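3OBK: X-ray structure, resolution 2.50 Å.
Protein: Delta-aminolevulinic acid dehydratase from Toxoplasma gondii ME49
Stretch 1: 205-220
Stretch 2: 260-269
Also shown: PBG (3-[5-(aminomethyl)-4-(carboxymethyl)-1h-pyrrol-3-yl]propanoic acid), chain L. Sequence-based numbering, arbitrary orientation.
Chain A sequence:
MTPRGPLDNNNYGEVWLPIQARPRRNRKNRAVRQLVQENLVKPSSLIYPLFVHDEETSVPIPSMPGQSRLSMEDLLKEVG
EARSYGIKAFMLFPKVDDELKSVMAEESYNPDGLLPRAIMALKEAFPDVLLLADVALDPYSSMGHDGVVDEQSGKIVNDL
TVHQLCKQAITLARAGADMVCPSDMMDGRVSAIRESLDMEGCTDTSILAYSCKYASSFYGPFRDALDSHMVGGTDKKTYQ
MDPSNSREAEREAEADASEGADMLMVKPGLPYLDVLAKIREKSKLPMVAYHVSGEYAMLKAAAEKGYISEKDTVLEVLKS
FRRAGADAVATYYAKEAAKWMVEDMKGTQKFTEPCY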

# COMPACT_ATOMS: atom_id res chain seq x y z
N THR A 205 21.66 -28.72 -6.00
CA THR A 205 20.89 -29.20 -4.89
C THR A 205 20.13 -28.04 -4.26
O THR A 205 20.72 -27.02 -3.90
CB THR A 205 21.80 -29.84 -3.84
OG1 THR A 205 22.53 -30.92 -4.42
CG2 THR A 205 20.99 -30.39 -2.67
N SER A 206 18.82 -28.21 -4.13
CA SER A 206 17.93 -27.18 -3.59
C SER A 206 17.83 -27.19 -2.07
O SER A 206 18.21 -28.16 -1.41
CB SER A 206 16.53 -27.36 -4.15
OG SER A 206 16.54 -27.30 -5.57
N ILE A 207 17.33 -26.09 -1.53
CA ILE A 207 17.11 -25.96 -0.11
C ILE A 207 15.65 -25.58 0.10
O ILE A 207 15.22 -24.52 -0.31
CB ILE A 207 18.03 -24.90 0.50
CG1 ILE A 207 19.48 -25.36 0.46
CG2 ILE A 207 17.64 -24.60 1.97
CD1 ILE A 207 20.50 -24.26 0.78
N LEU A 208 14.89 -26.47 0.71
CA LEU A 208 13.55 -26.16 1.19
C LEU A 208 13.68 -25.69 2.66
O LEU A 208 13.91 -26.50 3.57
CB LEU A 208 12.65 -27.37 1.04
CG LEU A 208 11.22 -27.49 1.63
CD1 LEU A 208 10.45 -26.20 1.73
CD2 LEU A 208 10.45 -28.55 0.80
N ALA A 209 13.60 -24.38 2.87
CA ALA A 209 13.89 -23.82 4.19
C ALA A 209 12.63 -23.87 5.02
O ALA A 209 11.59 -23.38 4.60
CB ALA A 209 14.41 -22.38 4.06
N TYR A 210 12.70 -24.49 6.18
CA TYR A 210 11.62 -24.37 7.17
C TYR A 210 11.83 -23.02 7.84
O TYR A 210 12.63 -22.93 8.74
CB TYR A 210 11.69 -25.47 8.20
CG TYR A 210 11.27 -26.83 7.76
CD1 TYR A 210 12.09 -27.62 7.00
CD2 TYR A 210 10.08 -27.38 8.18
CE1 TYR A 210 11.72 -28.92 6.62
CE2 TYR A 210 9.69 -28.67 7.81
CZ TYR A 210 10.51 -29.44 7.03
OH TYR A 210 10.12 -30.74 6.67
N SER A 211 11.16 -21.96 7.36
CA SER A 211 11.35 -20.61 7.93
C SER A 211 10.54 -20.39 9.16
O SER A 211 11.05 -19.89 10.14
CB SER A 211 10.93 -19.51 6.97
OG SER A 211 11.59 -19.67 5.77
N CYS A 212 9.26 -20.74 9.07
CA CYS A 212 8.32 -20.50 10.15
C CYS A 212 7.83 -21.84 10.70
O CYS A 212 6.79 -22.34 10.32
CB CYS A 212 7.16 -19.64 9.63
SG CYS A 212 7.72 -18.26 8.58
N LYS A 213 8.64 -22.43 11.55
CA LYS A 213 8.36 -23.72 12.17
C LYS A 213 8.13 -23.46 13.64
O LYS A 213 9.01 -22.93 14.32
CB LYS A 213 9.53 -24.67 12.00
CG LYS A 213 9.34 -25.92 12.80
CD LYS A 213 10.38 -26.96 12.43
CE LYS A 213 10.09 -28.25 13.12
NZ LYS A 213 10.99 -29.28 12.67
N TYR A 214 6.96 -23.83 14.14
CA TYR A 214 6.56 -23.44 15.48
C TYR A 214 6.85 -24.51 16.53
O TYR A 214 6.90 -25.69 16.23
CB TYR A 214 5.09 -23.02 15.46
CG TYR A 214 4.89 -21.68 14.77
CD1 TYR A 214 4.81 -21.57 13.40
CD2 TYR A 214 4.83 -20.51 15.52
CE1 TYR A 214 4.66 -20.31 12.77
CE2 TYR A 214 4.66 -19.28 14.92
CZ TYR A 214 4.58 -19.18 13.55
OH TYR A 214 4.43 -17.95 12.99
N ALA A 215 7.09 -24.08 17.76
CA ALA A 215 7.31 -24.99 18.90
C ALA A 215 6.02 -25.68 19.24
O ALA A 215 5.43 -25.42 20.25
CB ALA A 215 7.86 -24.21 20.12
N SER A 216 5.59 -26.57 18.37
CA SER A 216 4.24 -27.13 18.43
C SER A 216 4.13 -28.40 19.28
O SER A 216 5.12 -29.11 19.56
CB SER A 216 3.75 -27.45 17.00
OG SER A 216 2.38 -27.85 16.99
N SER A 217 2.88 -28.68 19.64
CA SER A 217 2.52 -29.90 20.33
C SER A 217 1.88 -30.95 19.38
O SER A 217 1.49 -32.03 19.81
CB SER A 217 1.60 -29.57 21.51
OG SER A 217 0.26 -29.39 21.07
N PHE A 218 1.79 -30.63 18.09
CA PHE A 218 1.26 -31.56 17.10
C PHE A 218 2.29 -32.47 16.44
O PHE A 218 1.95 -33.16 15.47
CB PHE A 218 0.54 -30.79 15.98
CG PHE A 218 -0.74 -30.18 16.41
CD1 PHE A 218 -1.88 -30.94 16.48
CD2 PHE A 218 -0.80 -28.83 16.73
CE1 PHE A 218 -3.07 -30.38 16.87
CE2 PHE A 218 -1.96 -28.27 17.13
CZ PHE A 218 -3.11 -29.04 17.21
N TYR A 219 3.54 -32.47 16.92
CA TYR A 219 4.60 -33.30 16.35
C TYR A 219 4.75 -34.65 17.05
O TYR A 219 5.69 -35.41 16.77
CB TYR A 219 5.97 -32.61 16.47
CG TYR A 219 6.10 -31.25 15.86
CD1 TYR A 219 5.62 -30.98 14.61
CD2 TYR A 219 6.78 -30.25 16.52
CE1 TYR A 219 5.77 -29.74 14.04
CE2 TYR A 219 6.95 -29.01 15.96
CZ TYR A 219 6.43 -28.74 14.73
OH TYR A 219 6.60 -27.51 14.19
N GLY A 220 3.86 -34.96 17.97
CA GLY A 220 4.06 -36.12 18.83
C GLY A 220 4.17 -37.45 18.10
O GLY A 220 5.08 -38.23 18.37
N GLY A 260 19.33 -17.24 0.35
CA GLY A 260 19.36 -18.08 -0.87
C GLY A 260 18.44 -19.31 -0.99
O GLY A 260 18.56 -20.10 -1.94
N ALA A 261 17.51 -19.46 -0.05
CA ALA A 261 16.55 -20.56 -0.11
C ALA A 261 15.78 -20.52 -1.44
O ALA A 261 15.58 -19.45 -2.03
CB ALA A 261 15.58 -20.48 1.02
N ASP A 262 15.37 -21.70 -1.87
CA ASP A 262 14.59 -21.93 -3.06
C ASP A 262 13.07 -21.99 -2.75
O ASP A 262 12.25 -21.70 -3.63
CB ASP A 262 15.01 -23.27 -3.69
CG ASP A 262 16.46 -23.28 -4.11
OD1 ASP A 262 16.79 -22.54 -5.07
OD2 ASP A 262 17.27 -24.05 -3.53
N MET A 263 12.72 -22.47 -1.55
CA MET A 263 11.32 -22.53 -1.09
C MET A 263 11.25 -22.33 0.41
O MET A 263 12.22 -22.64 1.12
CB MET A 263 10.68 -23.88 -1.41
CG MET A 263 10.73 -24.27 -2.90
SD MET A 263 9.89 -25.82 -3.29
CE MET A 263 10.68 -26.16 -4.87
N LEU A 264 10.11 -21.82 0.87
CA LEU A 264 9.84 -21.61 2.27
C LEU A 264 8.68 -22.46 2.76
O LEU A 264 7.63 -22.53 2.11
CB LEU A 264 9.54 -20.16 2.52
CG LEU A 264 10.64 -19.20 2.04
CD1 LEU A 264 10.13 -17.76 2.17
CD2 LEU A 264 11.98 -19.42 2.75
N MET A 265 8.90 -23.11 3.89
CA MET A 265 7.96 -24.03 4.51
C MET A 265 7.40 -23.40 5.78
O MET A 265 8.15 -22.81 6.57
CB MET A 265 8.69 -25.31 4.85
CG MET A 265 7.95 -26.32 5.76
SD MET A 265 6.82 -27.43 4.92
CE MET A 265 7.95 -28.49 4.02
N VAL A 266 6.09 -23.49 5.96
CA VAL A 266 5.45 -23.15 7.23
C VAL A 266 4.93 -24.44 7.80
O VAL A 266 4.31 -25.23 7.09
CB VAL A 266 4.23 -22.23 7.07
CG1 VAL A 266 3.48 -22.03 8.45
CG2 VAL A 266 4.66 -20.92 6.44
N LYS A 267 5.16 -24.62 9.09
CA LYS A 267 4.84 -25.85 9.76
C LYS A 267 4.63 -25.55 11.19
O LYS A 267 5.42 -24.80 11.76
CB LYS A 267 6.02 -26.77 9.65
CG LYS A 267 5.95 -28.11 10.38
CD LYS A 267 7.25 -28.78 10.03
CE LYS A 267 7.70 -29.87 10.94
NZ LYS A 267 9.18 -30.04 10.70
N PRO A 268 3.59 -26.12 11.81
CA PRO A 268 2.56 -27.01 11.26
C PRO A 268 1.61 -26.37 10.25
O PRO A 268 1.88 -25.31 9.74
CB PRO A 268 1.81 -27.49 12.50
CG PRO A 268 2.80 -27.29 13.63
CD PRO A 268 3.57 -26.09 13.27
N GLY A 269 0.51 -27.06 9.95
CA GLY A 269 -0.29 -26.77 8.76
C GLY A 269 -1.54 -25.96 8.98
O GLY A 269 -1.49 -24.74 9.02
CHA PBG L . 12.77 -32.81 13.02
C1A PBG L . 11.40 -32.93 12.44
C2A PBG L . 10.20 -32.96 13.16
C3A PBG L . 9.20 -33.07 12.21
C4A PBG L . 9.80 -33.02 10.97
NA PBG L . 11.13 -32.96 11.13
C5A PBG L . 10.00 -33.05 14.65
C6A PBG L . 10.35 -31.86 15.44
O1A PBG L . 11.12 -31.03 14.90
O2A PBG L . 9.97 -31.76 16.63
C7A PBG L . 7.76 -33.23 12.51
C8A PBG L . 6.88 -33.63 11.38
C9A PBG L . 5.52 -34.08 11.70
O3A PBG L . 4.95 -34.79 10.87
O4A PBG L . 5.02 -34.04 12.83
N1 PBG L . 13.52 -31.63 12.73

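The two stretches lie side by side as parallel strands, with a 38° angle between their directions, and bury 950 Å² between them. Backbone hydrogen bonds hold most of the register, and side chains alternate between a face carrying Leu208, Tyr210, Lys213, Met263, Met265 and Lys267 and another carrying Ala209, Cys212, Leu264 and Val266.

The pairing opens with a reciprocal exchange. Ile207 N donates to Asp262 OD2 (2.9 Å), while Ile207 O accepts from Asp262 N (3.2 Å) and, more weakly, from Met263 N (3.5 Å). The carboxylate thus takes up an amide before the regular ladder begins. The Leu208 side chain leaves on the Met263 and Met265 face, and its end comes nearer the second strand: Leu208 CD1 lies 3.9 Å from Met263 CB and 3.7 Å from Met265 CB, making a small apolar patch.

Ala209 bonds through both of its backbone polar groups: Ala209 N donates to Met263 O and Ala209 O accepts from Met265 N, each at 2.8 Å. Ala209 CB, on the other face, meets Ala261 CB at 3.8 Å and Leu264 CD2 at 4.0 Å. At Tyr210 the ring returns to the first face and is covered on one side by Met265, whose CG approaches Tyr210 CD2 to 3.4 Å; Met265 SD stands 4.8 Å from the ring centroid in an oblique sulfur-aromatic contact.

A beta bulge follows. Ser211 N and Cys212 N converge on Met265 O, at 3.2 and 3.4 Å, both weak bonds, so that two residues of the first stretch occupy one step of the second. Beyond it the ladder resumes, its register shifted by one residue: Lys267 N donates to Cys212 O (3.1 Å) and Tyr214 N to Lys267 O (3.0 Å). Cys212 CB also rests 4.3 Å from Val266 CG2.

Lys213 and Lys267 extend from the same face, bringing Lys213 NZ within 2.8 Å of Lys267 NZ. Two like-charged ammonium groups would repel, and this pair is not hydrogen-bonded; Lys213 NZ also donates to the PBG carboxylate atom O1A at 2.8 Å. Lys267 NZ lies 3.1 Å from PBG C4A, placing both lysines at the product of this dehydratase.

Past Tyr214 the chain curls around Pro268, which follows a cis peptide bond. Tyr214 CB lies 4.1 Å from Pro268 CD, and Tyr219 CE1 3.9 Å from Pro268 CG. The Tyr219 hydroxyl donates to Tyr214 O (OH to O, 2.8 Å), tying the loop back on itself, while Tyr219 CE1 packs 3.7 Å from the aliphatic Lys267 CE.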